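Local coordinates for sulfur carrier protein ThiS adenylyltransferase (Escherichia coli, PDB 1ZUD) that catalyses the ATP-dependent adenylation of the C-terminal glycine of the sulfur carrier protein ThiS, a step in thiamine biosynthesis, at residues I79-K83 with S84-Q88; E134-A137 with A138-L142; Q93-P96 with D97-L100; G22-K25 with L26-S29. One frame throughout, in Å; residues are numbered along the deposited sequence. Where two conformers were deposited one is given.

In the fold
From the N terminus, contact 4 comes first, where helix 19-27 ends and the chain turns into strand 30-34. Contact 1 starts helix 83-94 after a long loop, and contact 3 ends that same helix and turns into strand 99-103, an edge strand of the sheet within this chain. Contact 2 lies further on, at the end of helix 129-141. All are local, and contact 3 closes a beta turn; the four run in series, and none nests or crosses. Contacts 1 and 3 touch where Gln88 NE2, in the conformer given, lies 2.7 Å from Leu100 O, probably a hydrogen bond between helix and strand. Contacts 3 and 4 approach to about 4 Å between nearest atoms, while contact 2 stands apart, beside the zinc site.

Contact 1 (I79-K83 with S84-Q88)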
ATOM      1  N   ILE C  79     -21.628  13.874   7.361  1.00 25.27           N
ATOM      2  CA  ILE C  79     -22.658  13.169   6.613  1.00 23.21           C
ATOM      3  C   ILE C  79     -23.672  14.118   5.954  1.00 26.82           C
ATOM      4  O   ILE C  79     -24.097  15.094   6.554  1.00 26.49           O
ATOM      5  CB  ILE C  79     -23.319  12.096   7.510  1.00 25.22           C
ATOM      6  CG1 ILE C  79     -22.299  10.969   7.742  1.00 26.08           C
ATOM      7  CG2 ILE C  79     -24.689  11.661   6.950  1.00 27.05           C
ATOM      8  CD1 ILE C  79     -22.601  10.083   8.979  1.00 24.15           C
ATOM      9  N   ASP C  80     -24.002  13.835   4.687  1.00 23.96           N
ATOM     10  CA  ASP C  80     -24.921  14.624   3.876  1.00 29.68           C
ATOM     11  C   ASP C  80     -24.327  15.876   3.238  1.00 26.42           C
ATOM     12  O   ASP C  80     -24.979  16.534   2.453  1.00 28.14           O
ATOM     13  CB  ASP C  80     -26.215  14.993   4.635  1.00 33.54           C
ATOM     14  CG  ASP C  80     -27.068  13.779   4.980  1.00 39.68           C
ATOM     15  OD1 ASP C  80     -27.015  12.761   4.253  1.00 41.18           O
ATOM     16  OD2 ASP C  80     -27.810  13.849   5.988  1.00 45.87           O
ATOM     17  N   ARG C  81     -23.074  16.182   3.529  1.00 21.16           N
ATOM     18  CA  ARG C  81     -22.450  17.348   2.918  1.00 22.59           C
ATOM     19  C   ARG C  81     -21.692  16.959   1.619  1.00 26.09           C
ATOM     20  O   ARG C  81     -21.274  15.800   1.471  1.00 23.53           O
ATOM     21  CB  ARG C  81     -21.541  17.989   3.957  1.00 23.94           C
ATOM     22  CG  ARG C  81     -22.290  18.415   5.272  1.00 22.94           C
ATOM     23  CD  ARG C  81     -21.249  19.086   6.241  1.00 31.00           C
ATOM     24  NE  ARG C  81     -20.546  20.214   5.585  1.00 43.94           N
ATOM     25  CZ  ARG C  81     -19.289  20.598   5.845  1.00 46.90           C
ATOM     26  NH1 ARG C  81     -18.571  19.955   6.760  1.00 50.85           N
ATOM     27  NH2 ARG C  81     -18.721  21.594   5.161  1.00 43.51           N
ATOM     28  N   PRO C  82     -21.527  17.903   0.664  1.00 25.24           N
ATOM     29  CA  PRO C  82     -20.829  17.634  -0.625  1.00 27.52           C
ATOM     30  C   PRO C  82     -19.372  17.188  -0.413  1.00 23.23           C
ATOM     31  O   PRO C  82     -18.629  17.870   0.266  1.00 21.92           O
ATOM     32  CB  PRO C  82     -20.895  18.980  -1.369  1.00 27.41           C
ATOM     33  CG  PRO C  82     -22.040  19.767  -0.606  1.00 24.54           C
ATOM     34  CD  PRO C  82     -21.898  19.335   0.804  1.00 23.07           C
ATOM     35  N   LYS C  83     -18.961  16.076  -1.048  1.00 23.02           N
ATOM     36  CA  LYS C  83     -17.617  15.560  -0.844  1.00 21.09           C
ATOM     37  C   LYS C  83     -16.474  16.477  -1.208  1.00 24.53           C
ATOM     38  O   LYS C  83     -15.479  16.541  -0.469  1.00 23.74           O
ATOM     39  CB  LYS C  83     -17.419  14.205  -1.540  1.00 24.19           C
ATOM     40  CG  LYS C  83     -17.920  13.037  -0.720  1.00 31.11           C
ATOM     41  CD  LYS C  83     -17.597  11.701  -1.385  1.00 28.13           C
ATOM     42  CE  LYS C  83     -18.427  10.627  -0.725  1.00 29.19           C
ATOM     43  NZ  LYS C  83     -18.272   9.279  -1.356  1.00 27.32           N
ATOM     44  N   SER C  84     -16.572  17.176  -2.340  1.00 22.12           N
ATOM     45  CA  SER C  84     -15.456  18.054  -2.726  1.00 21.73           C
ATOM     46  C   SER C  84     -15.307  19.247  -1.760  1.00 21.10           C
ATOM     47  O   SER C  84     -14.189  19.682  -1.439  1.00 21.79           O
ATOM     48  CB  SER C  84     -15.607  18.513  -4.200  1.00 24.89           C
ATOM     49  OG  SER C  84     -16.603  19.501  -4.348  1.00 32.38           O
ATOM     50  N   GLN C  85     -16.426  19.745  -1.250  1.00 24.41           N
ATOM     51  CA  GLN C  85     -16.379  20.872  -0.311  1.00 23.76           C
ATOM     52  C   GLN C  85     -15.778  20.452   1.020  1.00 23.65           C
ATOM     53  O   GLN C  85     -14.923  21.157   1.579  1.00 27.65           O
ATOM     54  CB  GLN C  85     -17.790  21.426  -0.096  1.00 29.16           C
ATOM     55  CG  GLN C  85     -17.961  22.382   1.114  1.00 38.07           C
ATOM     56  CD  GLN C  85     -19.443  22.762   1.348  1.00 45.94           C
ATOM     57  OE1 GLN C  85     -19.932  22.743   2.485  1.00 54.42           O
ATOM     58  NE2 GLN C  85     -20.149  23.101   0.273  1.00 46.74           N
ATOM     59  N   VAL C  86     -16.266  19.329   1.558  1.00 27.53           N
ATOM     60  CA  VAL C  86     -15.775  18.770   2.816  1.00 22.97           C
ATOM     61  C   VAL C  86     -14.267  18.472   2.698  1.00 25.74           C
ATOM     62  O   VAL C  86     -13.493  18.757   3.608  1.00 22.90           O
ATOM     63  CB  VAL C  86     -16.537  17.421   3.165  1.00 27.04           C
ATOM     64  CG1 VAL C  86     -15.847  16.688   4.295  1.00 27.27           C
ATOM     65  CG2 VAL C  86     -18.015  17.712   3.537  1.00 24.23           C
ATOM     66  N   SER C  87     -13.867  17.866   1.582  1.00 21.92           N
ATOM     67  CA  SER C  87     -12.461  17.518   1.319  1.00 23.92           C
ATOM     68  C   SER C  87     -11.596  18.779   1.300  1.00 23.97           C
ATOM     69  O   SER C  87     -10.534  18.817   1.918  1.00 24.48           O
ATOM     70  CB  SER C  87     -12.327  16.796  -0.055  1.00 21.01           C
ATOM     71  OG  SER C  87     -12.943  15.498  -0.040  1.00 26.55           O
ATOM     72  N   GLN C  88     -12.055  19.807   0.585  1.00 22.62           N
ATOM     73  CA  GLN C  88     -11.316  21.082   0.515  1.00 23.64           C
ATOM     74  C   GLN C  88     -11.190  21.645   1.937  1.00 28.14           C
ATOM     75  O   GLN C  88     -10.097  22.055   2.340  1.00 24.53           O
ATOM     76  CB  GLN C  88     -12.088  22.074  -0.398  0.50 22.50           C
ATOM     77  CG  GLN C  88     -11.572  23.543  -0.513  0.50 23.48           C
ATOM     78  CD  GLN C  88     -12.500  24.403  -1.382  0.50 26.96           C
ATOM     79  OE1 GLN C  88     -13.715  24.476  -1.144  0.50 27.84           O
ATOM     80  NE2 GLN C  88     -11.937  25.040  -2.408  0.50 27.71           N
TER
HETATM   81  O   HOH W   1     -22.259  21.960   3.544  1.00 35.63           O
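The guanidinium of Arg81 carries Val86 CG2 over the centre of one face, 3.9 Å above its plane, and meets Gln85 OE1 and a water at its edge. The arginine thereby reaches across the first turn of helix 83-94, for which Pro82 is the N-cap residue. Arg81 NH2 donates to Gln85 OE1 at 3.2 Å, close to the guanidinium plane and onto a lone pair in the carbonyl plane, although the two flat groups are turned 52° against each other. The water completes a ring, accepting from Arg81 NE and donating to that same Gln85 OE1. A bend at chi3 (55°) swings the head group round to the valine; Asp78 adds a salt bridge to NH1, and Gln89 takes another bond from NH2. Gln85 runs alongside Pro82, its NE2 3.9 Å from Pro82 CG. The backbone bond from Val86 N to Pro82 O sets the helix going. Lys83, an ATP-binding residue, extends its chain to Gln71, which accepts from NZ. Its backbone oxygen is gripped twice: Ser87 N and Ser87 OG reach Lys83 O from opposite faces of the carbonyl plane, at 2.9 and 2.8 Å.

Contact 2 (E134-A137 with A138-L142); sequences EINA and ACVAL
Helix 129-141, the helical arm of a beta-alpha-beta unit with strands 121-124 and 146-152, ends here, with Ile135 meeting Cys139 and Asn136 meeting Val140 one turn further on. Four consecutive backbone hydrogen bonds run from the amides of Ala138, Cys139, Val140 and Ala141 to the carbonyls of Glu134, Ile135, Asn136 and Ala137; that from Cys139 N to Ile135 O measures 2.9 Å. Leu142 N still bonds to Ala138 O, although Leu142 is the first residue to leave helical angles. The CG2 branch of Ile135 lies 4.1 Å from Cys139 SG, an apolar contact. With SG anti to its own carbonyl carbon (chi1 -73°), the thiol leans back along the helix until Cys139 SG is 3.3 Å from Ile135 O. The Asn136 and Val140 side chains run alongside each other, and Val140 CG2 sits 4.1 Å from Asn136 OD1 and 3.4 Å from Asn136 O. The amide oxygen of Asn136 is held by Tyr170 N, next to Cys169, a zinc ligand, which makes Asn136 a second-shell neighbour of the metal. Glu134 ties the helix to its neighbour, its carboxylate accepting from Thr108 OG1 and Gly109 N. Ile135 and Cys139 pack on Val122 and Leu146 of the two flanking strands, Ala138 and Cys139 rest on Val116 of helix 109-118, and Asn136 and Val140 lie against the loops that carry Cys169 and Val242.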
ATOM      1  N   GLU C 134     -13.281   7.826 -20.438  1.00 23.88           N
ATOM      2  CA  GLU C 134     -13.335   9.232 -20.833  1.00 20.90           C
ATOM      3  C   GLU C 134     -12.091   9.987 -20.341  1.00 23.35           C
ATOM      4  O   GLU C 134     -11.553  10.829 -21.038  1.00 21.38           O
ATOM      5  CB  GLU C 134     -14.640   9.943 -20.320  1.00 24.22           C
ATOM      6  CG  GLU C 134     -15.134  11.017 -21.339  1.00 37.60           C
ATOM      7  CD  GLU C 134     -16.077  12.123 -20.789  1.00 39.91           C
ATOM      8  OE1 GLU C 134     -16.878  11.860 -19.869  1.00 37.42           O
ATOM      9  OE2 GLU C 134     -16.032  13.261 -21.315  1.00 40.12           O
ATOM     10  N   ILE C 135     -11.651   9.706 -19.112  1.00 22.82           N
ATOM     11  CA  ILE C 135     -10.483  10.350 -18.552  1.00 18.97           C
ATOM     12  C   ILE C 135      -9.204   9.980 -19.329  1.00 16.23           C
ATOM     13  O   ILE C 135      -8.359  10.839 -19.596  1.00 22.57           O
ATOM     14  CB  ILE C 135     -10.309   9.945 -17.040  1.00 28.52           C
ATOM     15  CG1 ILE C 135     -11.450  10.572 -16.205  1.00 18.71           C
ATOM     16  CG2 ILE C 135      -8.968  10.435 -16.493  1.00 19.69           C
ATOM     17  CD1 ILE C 135     -11.610   9.850 -14.763  1.00 25.54           C
ATOM     18  N   ASN C 136      -9.076   8.694 -19.651  1.00 18.14           N
ATOM     19  CA  ASN C 136      -7.945   8.205 -20.389  1.00 21.56           C
ATOM     20  C   ASN C 136      -7.890   8.894 -21.768  1.00 22.62           C
ATOM     21  O   ASN C 136      -6.810   9.312 -22.220  1.00 23.33           O
ATOM     22  CB  ASN C 136      -8.057   6.698 -20.585  1.00 19.94           C
ATOM     23  CG  ASN C 136      -6.984   6.147 -21.546  1.00 25.61           C
ATOM     24  OD1 ASN C 136      -5.819   6.073 -21.198  1.00 22.52           O
ATOM     25  ND2 ASN C 136      -7.394   5.777 -22.769  1.00 23.21           N
ATOM     26  N   ALA C 137      -9.034   9.007 -22.423  1.00 23.59           N
ATOM     27  CA  ALA C 137      -9.091   9.639 -23.766  1.00 22.20           C
ATOM     28  C   ALA C 137      -8.647  11.101 -23.665  1.00 25.70           C
ATOM     29  O   ALA C 137      -7.914  11.600 -24.512  1.00 23.18           O
ATOM     30  CB  ALA C 137     -10.522   9.563 -24.334  1.00 21.15           C
ATOM     31  N   ALA C 138      -9.083  11.799 -22.616  1.00 22.27           N
ATOM     32  CA  ALA C 138      -8.689  13.194 -22.437  1.00 23.28           C
ATOM     33  C   ALA C 138      -7.202  13.319 -22.127  1.00 25.97           C
ATOM     34  O   ALA C 138      -6.541  14.211 -22.657  1.00 24.33           O
ATOM     35  CB  ALA C 138      -9.505  13.871 -21.280  1.00 25.84           C
ATOM     36  N   CYS C 139      -6.674  12.445 -21.255  1.00 18.73           N
ATOM     37  CA  CYS C 139      -5.264  12.524 -20.921  1.00 20.34           C
ATOM     38  C   CYS C 139      -4.383  12.279 -22.154  1.00 23.84           C
ATOM     39  O   CYS C 139      -3.382  12.977 -22.348  1.00 19.77           O
ATOM     40  CB  CYS C 139      -4.921  11.482 -19.816  1.00 23.85           C
ATOM     41  SG  CYS C 139      -5.641  12.084 -18.192  1.00 24.47           S
ATOM     42  N   VAL C 140      -4.729  11.274 -22.956  1.00 19.80           N
ATOM     43  CA  VAL C 140      -3.878  11.024 -24.135  1.00 26.86           C
ATOM     44  C   VAL C 140      -3.941  12.220 -25.124  1.00 25.57           C
ATOM     45  O   VAL C 140      -2.904  12.690 -25.606  1.00 26.39           O
ATOM     46  CB  VAL C 140      -4.304   9.735 -24.853  1.00 24.91           C
ATOM     47  CG1 VAL C 140      -3.541   9.578 -26.197  1.00 26.77           C
ATOM     48  CG2 VAL C 140      -4.032   8.512 -23.930  1.00 19.94           C
ATOM     49  N   ALA C 141      -5.148  12.749 -25.356  1.00 27.54           N
ATOM     50  CA  ALA C 141      -5.316  13.866 -26.304  1.00 29.16           C
ATOM     51  C   ALA C 141      -4.617  15.121 -25.819  1.00 27.90           C
ATOM     52  O   ALA C 141      -4.180  15.953 -26.622  1.00 23.80           O
ATOM     53  CB  ALA C 141      -6.849  14.171 -26.558  1.00 26.21           C
ATOM     54  N   LEU C 142      -4.509  15.276 -24.501  1.00 25.25           N
ATOM     55  CA  LEU C 142      -3.886  16.476 -23.961  1.00 23.68           C
ATOM     56  C   LEU C 142      -2.505  16.163 -23.452  1.00 27.82           C
ATOM     57  O   LEU C 142      -1.900  16.972 -22.744  1.00 25.23           O
ATOM     58  CB  LEU C 142      -4.766  17.067 -22.841  1.00 30.10           C
ATOM     59  CG  LEU C 142      -5.810  18.198 -23.068  1.00 38.26           C
ATOM     60  CD1 LEU C 142      -5.941  18.624 -24.536  1.00 31.77           C
ATOM     61  CD2 LEU C 142      -7.152  17.787 -22.504  1.00 28.80           C
TER

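Contact 3 (Q93-P96 with D97-L100)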
ATOM      1  N   GLN C  93      -7.205  22.278   6.579  1.00 29.13           N
ATOM      2  CA  GLN C  93      -6.869  22.189   8.012  1.00 33.66           C
ATOM      3  C   GLN C  93      -5.502  21.514   8.146  1.00 33.28           C
ATOM      4  O   GLN C  93      -4.682  21.852   9.024  1.00 32.88           O
ATOM      5  CB  GLN C  93      -7.914  21.341   8.755  0.50 31.07           C
ATOM      6  CG  GLN C  93      -9.193  22.091   9.113  0.50 33.85           C
ATOM      7  CD  GLN C  93     -10.314  21.169   9.531  0.50 33.34           C
ATOM      8  OE1 GLN C  93     -10.101  20.188  10.243  0.50 40.34           O
ATOM      9  NE2 GLN C  93     -11.528  21.485   9.094  0.50 43.91           N
ATOM     10  N   LEU C  94      -5.263  20.531   7.279  1.00 24.95           N
ATOM     11  CA  LEU C  94      -3.990  19.828   7.302  1.00 21.54           C
ATOM     12  C   LEU C  94      -2.883  20.758   6.784  1.00 19.55           C
ATOM     13  O   LEU C  94      -1.797  20.895   7.370  1.00 20.83           O
ATOM     14  CB  LEU C  94      -4.098  18.585   6.401  1.00 24.10           C
ATOM     15  CG  LEU C  94      -2.793  17.812   6.200  1.00 31.84           C
ATOM     16  CD1 LEU C  94      -2.325  17.158   7.518  1.00 28.12           C
ATOM     17  CD2 LEU C  94      -3.030  16.769   5.103  1.00 35.85           C
ATOM     18  N   ASN C  95      -3.184  21.416   5.667  1.00 22.34           N
ATOM     19  CA  ASN C  95      -2.223  22.282   5.021  1.00 24.09           C
ATOM     20  C   ASN C  95      -2.904  23.513   4.372  1.00 24.00           C
ATOM     21  O   ASN C  95      -3.310  23.494   3.210  1.00 27.31           O
ATOM     22  CB  ASN C  95      -1.417  21.477   3.973  1.00 24.25           C
ATOM     23  CG  ASN C  95      -0.206  22.261   3.429  1.00 30.00           C
ATOM     24  OD1 ASN C  95      -0.087  23.455   3.668  1.00 29.10           O
ATOM     25  ND2 ASN C  95       0.688  21.584   2.680  1.00 21.02           N
ATOM     26  N   PRO C  96      -2.977  24.624   5.125  1.00 25.90           N
ATOM     27  CA  PRO C  96      -3.586  25.878   4.667  1.00 24.71           C
ATOM     28  C   PRO C  96      -2.712  26.679   3.730  1.00 27.59           C
ATOM     29  O   PRO C  96      -3.092  27.747   3.314  1.00 28.39           O
ATOM     30  CB  PRO C  96      -3.834  26.649   5.975  1.00 30.28           C
ATOM     31  CG  PRO C  96      -2.670  26.220   6.852  1.00 29.03           C
ATOM     32  CD  PRO C  96      -2.505  24.717   6.526  1.00 25.18           C
ATOM     33  N   ASP C  97      -1.542  26.160   3.387  1.00 26.53           N
ATOM     34  CA  ASP C  97      -0.610  26.893   2.537  1.00 28.71           C
ATOM     35  C   ASP C  97      -0.599  26.492   1.068  1.00 31.99           C
ATOM     36  O   ASP C  97       0.164  27.013   0.266  1.00 33.63           O
ATOM     37  CB  ASP C  97       0.810  26.779   3.130  1.00 34.38           C
ATOM     38  CG  ASP C  97       0.900  27.440   4.522  1.00 39.09           C
ATOM     39  OD1 ASP C  97       0.165  28.418   4.725  1.00 39.31           O
ATOM     40  OD2 ASP C  97       1.679  27.008   5.388  1.00 43.40           O
ATOM     41  N   ILE C  98      -1.448  25.571   0.685  1.00 29.11           N
ATOM     42  CA  ILE C  98      -1.464  25.229  -0.738  1.00 26.71           C
ATOM     43  C   ILE C  98      -2.834  25.607  -1.305  1.00 27.15           C
ATOM     44  O   ILE C  98      -3.753  25.906  -0.528  1.00 29.50           O
ATOM     45  CB  ILE C  98      -1.137  23.726  -0.960  0.50 25.39           C
ATOM     46  CG1 ILE C  98      -2.024  22.842  -0.068  0.50 28.31           C
ATOM     47  CG2 ILE C  98       0.368  23.499  -0.716  0.50 24.52           C
ATOM     48  CD1 ILE C  98      -1.854  21.356  -0.344  0.50 24.97           C
ATOM     49  N   GLN C  99      -2.957  25.628  -2.638  1.00 22.81           N
ATOM     50  CA  GLN C  99      -4.211  25.949  -3.317  1.00 26.83           C
ATOM     51  C   GLN C  99      -5.147  24.730  -3.417  1.00 26.22           C
ATOM     52  O   GLN C  99      -4.816  23.721  -4.076  1.00 30.07           O
ATOM     53  CB  GLN C  99      -3.895  26.502  -4.718  1.00 26.97           C
ATOM     54  CG  GLN C  99      -5.106  26.775  -5.600  1.00 35.31           C
ATOM     55  CD  GLN C  99      -6.144  27.685  -4.949  1.00 45.62           C
ATOM     56  OE1 GLN C  99      -5.808  28.733  -4.387  1.00 47.97           O
ATOM     57  NE2 GLN C  99      -7.417  27.293  -5.036  1.00 48.51           N
ATOM     58  N   LEU C 100      -6.308  24.789  -2.776  1.00 25.94           N
ATOM     59  CA  LEU C 100      -7.221  23.632  -2.846  1.00 24.98           C
ATOM     60  C   LEU C 100      -8.503  23.979  -3.569  1.00 24.38           C
ATOM     61  O   LEU C 100      -9.298  24.732  -3.069  1.00 25.13           O
ATOM     62  CB  LEU C 100      -7.512  23.085  -1.432  1.00 28.45           C
ATOM     63  CG  LEU C 100      -6.295  22.514  -0.663  1.00 33.40           C
ATOM     64  CD1 LEU C 100      -6.680  22.227   0.811  1.00 30.56           C
ATOM     65  CD2 LEU C 100      -5.775  21.217  -1.341  1.00 27.93           C
TER
HETATM   66  O   HOH W   2      -4.839  25.105   1.753  1.00 36.43           O
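The Asn95 and Asp97 side chains stand nearly perpendicular, their amide and carboxylate planes 88° apart, and it is the backbone of Asp97 that the asparagine grips. Asn95 OD1 accepts from Asp97 N at 3.1 Å, the donor tilted 31° from the carbonyl plane, which makes an Asx turn at the start of the type I beta turn from Asn95 to Ile98. With CG opposite the backbone N (chi1 -169°), the amide is placed so that OD1 faces this N-H while ND2 donates to Ala48 O and Tyr9 OH. Ile98 also lies across Asn95, but it was modelled in two conformers, so the approach of its CG2 to Asn95 ND2 is tentative. The Pro96 ring instead runs alongside the Asp97 side chain, and Arg4 forms a salt bridge with Asp97 OD2. A water donates to both Asn95 O and Ile98 O, spanning the turn that leads from helix 83-94 into strand 99-103. Thr76 of the second subunit packs on Pro96. With an alanine at Asn95, Asp97 N would probably lose its side-chain acceptor and Ala48 O the amide that ties the turn to helix 40-50. One buried amide thus does two jobs, its oxygen shaping the turn from within and its nitrogen fastening it to neighbouring parts of the fold.

Contact 4 (G22-K25 with L26-S29)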
ATOM      1  N   GLY C  22      13.355  19.552  -5.545  1.00 26.43           N
ATOM      2  CA  GLY C  22      12.195  18.703  -5.760  1.00 24.25           C
ATOM      3  C   GLY C  22      10.976  19.257  -5.033  1.00 28.49           C
ATOM      4  O   GLY C  22       9.841  19.188  -5.503  1.00 24.70           O
ATOM      5  N   GLN C  23      11.199  19.806  -3.857  1.00 27.05           N
ATOM      6  CA  GLN C  23      10.058  20.349  -3.108  1.00 27.24           C
ATOM      7  C   GLN C  23       9.468  21.539  -3.876  1.00 28.83           C
ATOM      8  O   GLN C  23       8.245  21.734  -3.926  1.00 24.10           O
ATOM      9  CB  GLN C  23      10.509  20.848  -1.728  1.00 21.80           C
ATOM     10  CG  GLN C  23       9.308  21.281  -0.879  1.00 23.24           C
ATOM     11  CD  GLN C  23       8.342  20.130  -0.689  1.00 23.83           C
ATOM     12  OE1 GLN C  23       8.741  19.061  -0.243  1.00 24.56           O
ATOM     13  NE2 GLN C  23       7.071  20.333  -1.033  1.00 18.96           N
ATOM     14  N   GLN C  24      10.345  22.357  -4.465  1.00 25.51           N
ATOM     15  CA  GLN C  24       9.841  23.505  -5.210  1.00 23.68           C
ATOM     16  C   GLN C  24       9.029  23.067  -6.406  1.00 20.00           C
ATOM     17  O   GLN C  24       8.002  23.672  -6.704  1.00 26.69           O
ATOM     18  CB  GLN C  24      10.992  24.440  -5.693  1.00 30.45           C
ATOM     19  CG  GLN C  24      10.424  25.738  -6.281  1.00 27.62           C
ATOM     20  CD  GLN C  24       9.536  26.465  -5.269  1.00 34.94           C
ATOM     21  OE1 GLN C  24       9.943  26.685  -4.121  1.00 39.31           O
ATOM     22  NE2 GLN C  24       8.327  26.840  -5.686  1.00 34.85           N
ATOM     23  N   LYS C  25       9.481  22.018  -7.092  1.00 23.46           N
ATOM     24  CA  LYS C  25       8.715  21.502  -8.223  1.00 24.74           C
ATOM     25  C   LYS C  25       7.351  20.989  -7.701  1.00 25.24           C
ATOM     26  O   LYS C  25       6.318  21.196  -8.372  1.00 22.81           O
ATOM     27  CB  LYS C  25       9.426  20.346  -8.900  1.00 28.78           C
ATOM     28  CG  LYS C  25      10.784  20.660  -9.488  1.00 35.57           C
ATOM     29  CD  LYS C  25      11.352  19.369 -10.042  1.00 44.14           C
ATOM     30  CE  LYS C  25      12.778  19.535 -10.587  1.00 49.63           C
ATOM     31  NZ  LYS C  25      13.308  18.213 -11.090  1.00 55.67           N
ATOM     32  N   LEU C  26       7.322  20.313  -6.538  1.00 17.25           N
ATOM     33  CA  LEU C  26       5.973  19.864  -6.021  1.00 24.16           C
ATOM     34  C   LEU C  26       5.116  21.089  -5.759  1.00 21.46           C
ATOM     35  O   LEU C  26       3.934  21.174  -6.100  1.00 19.59           O
ATOM     36  CB  LEU C  26       6.084  19.072  -4.685  1.00 19.58           C
ATOM     37  CG  LEU C  26       6.827  17.737  -4.783  1.00 25.09           C
ATOM     38  CD1 LEU C  26       6.993  17.103  -3.372  1.00 26.29           C
ATOM     39  CD2 LEU C  26       6.041  16.819  -5.674  1.00 26.90           C
ATOM     40  N   LEU C  27       5.738  22.075  -5.129  1.00 24.03           N
ATOM     41  CA  LEU C  27       5.007  23.286  -4.795  1.00 26.58           C
ATOM     42  C   LEU C  27       4.492  24.033  -6.060  1.00 28.58           C
ATOM     43  O   LEU C  27       3.501  24.742  -6.005  1.00 26.49           O
ATOM     44  CB  LEU C  27       5.930  24.176  -3.978  1.00 29.98           C
ATOM     45  CG  LEU C  27       5.780  24.485  -2.489  1.00 37.82           C
ATOM     46  CD1 LEU C  27       4.629  23.765  -1.828  1.00 29.04           C
ATOM     47  CD2 LEU C  27       7.149  24.251  -1.823  1.00 34.09           C
ATOM     48  N   ASP C  28       5.176  23.868  -7.187  1.00 26.14           N
ATOM     49  CA  ASP C  28       4.788  24.515  -8.429  1.00 28.76           C
ATOM     50  C   ASP C  28       3.874  23.623  -9.278  1.00 30.48           C
ATOM     51  O   ASP C  28       3.483  24.002 -10.372  1.00 28.72           O
ATOM     52  CB  ASP C  28       6.026  24.804  -9.297  1.00 31.81           C
ATOM     53  CG  ASP C  28       6.985  25.833  -8.669  1.00 35.88           C
ATOM     54  OD1 ASP C  28       6.547  26.670  -7.828  1.00 37.82           O
ATOM     55  OD2 ASP C  28       8.185  25.797  -9.041  1.00 42.54           O
ATOM     56  N   SER C  29       3.540  22.436  -8.807  1.00 26.88           N
ATOM     57  CA  SER C  29       2.714  21.553  -9.628  1.00 23.19           C
ATOM     58  C   SER C  29       1.232  21.621  -9.368  1.00 26.50           C
ATOM     59  O   SER C  29       0.760  22.142  -8.307  1.00 22.41           O
ATOM     60  CB  SER C  29       3.126  20.122  -9.390  1.00 26.75           C
ATOM     61  OG  SER C  29       4.499  19.958  -9.603  1.00 28.65           O
TER
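Gln24 NE2 donates to Asp28 OD1 at 2.8 Å, one turn along the chain. The acceptor lies almost in the amide plane of Gln24, but the donor comes from above the carboxylate plane, 42° out of it, and the two planes are turned 45° against each other. Folded at chi2 (57°), the Gln24 chain brings its amide along the helix to the aspartate. Asp28 OD2 also stands 3.2 Å from Gln24 O, two acceptors together, an unfavourable pairing that the nearby amide N-H probably offsets. Replacing Gln24 by a leucine would probably leave the Asp28 carboxylate facing that carbonyl without its donor, and Met1 N without the acceptor that OE1 now offers. Next to this pair, Gln23 CG packs 3.8 Å from Leu27 CD2, while the Gln23 amide crosses Leu26 and fastens its NE2 to Ala50 O. Leu26 packs against Gln12 and against Leu209 of helix 191-210. The backbone adds its own bonds: Leu26 N and Leu27 N to Gly22 O and Gln23 O, Asp28 N to Gln24 O and weakly to Lys25 O. Ser29 OG donates to Lys25 O, at a modelled 2.5 Å that is doubtfully short. The Ser29 hydroxyl on Lys25 O and the Gln24-Asp28 side-chain bond finish the C-terminal end of helix 19-27, just before strand 30-34 of the Rossmann-type sheet.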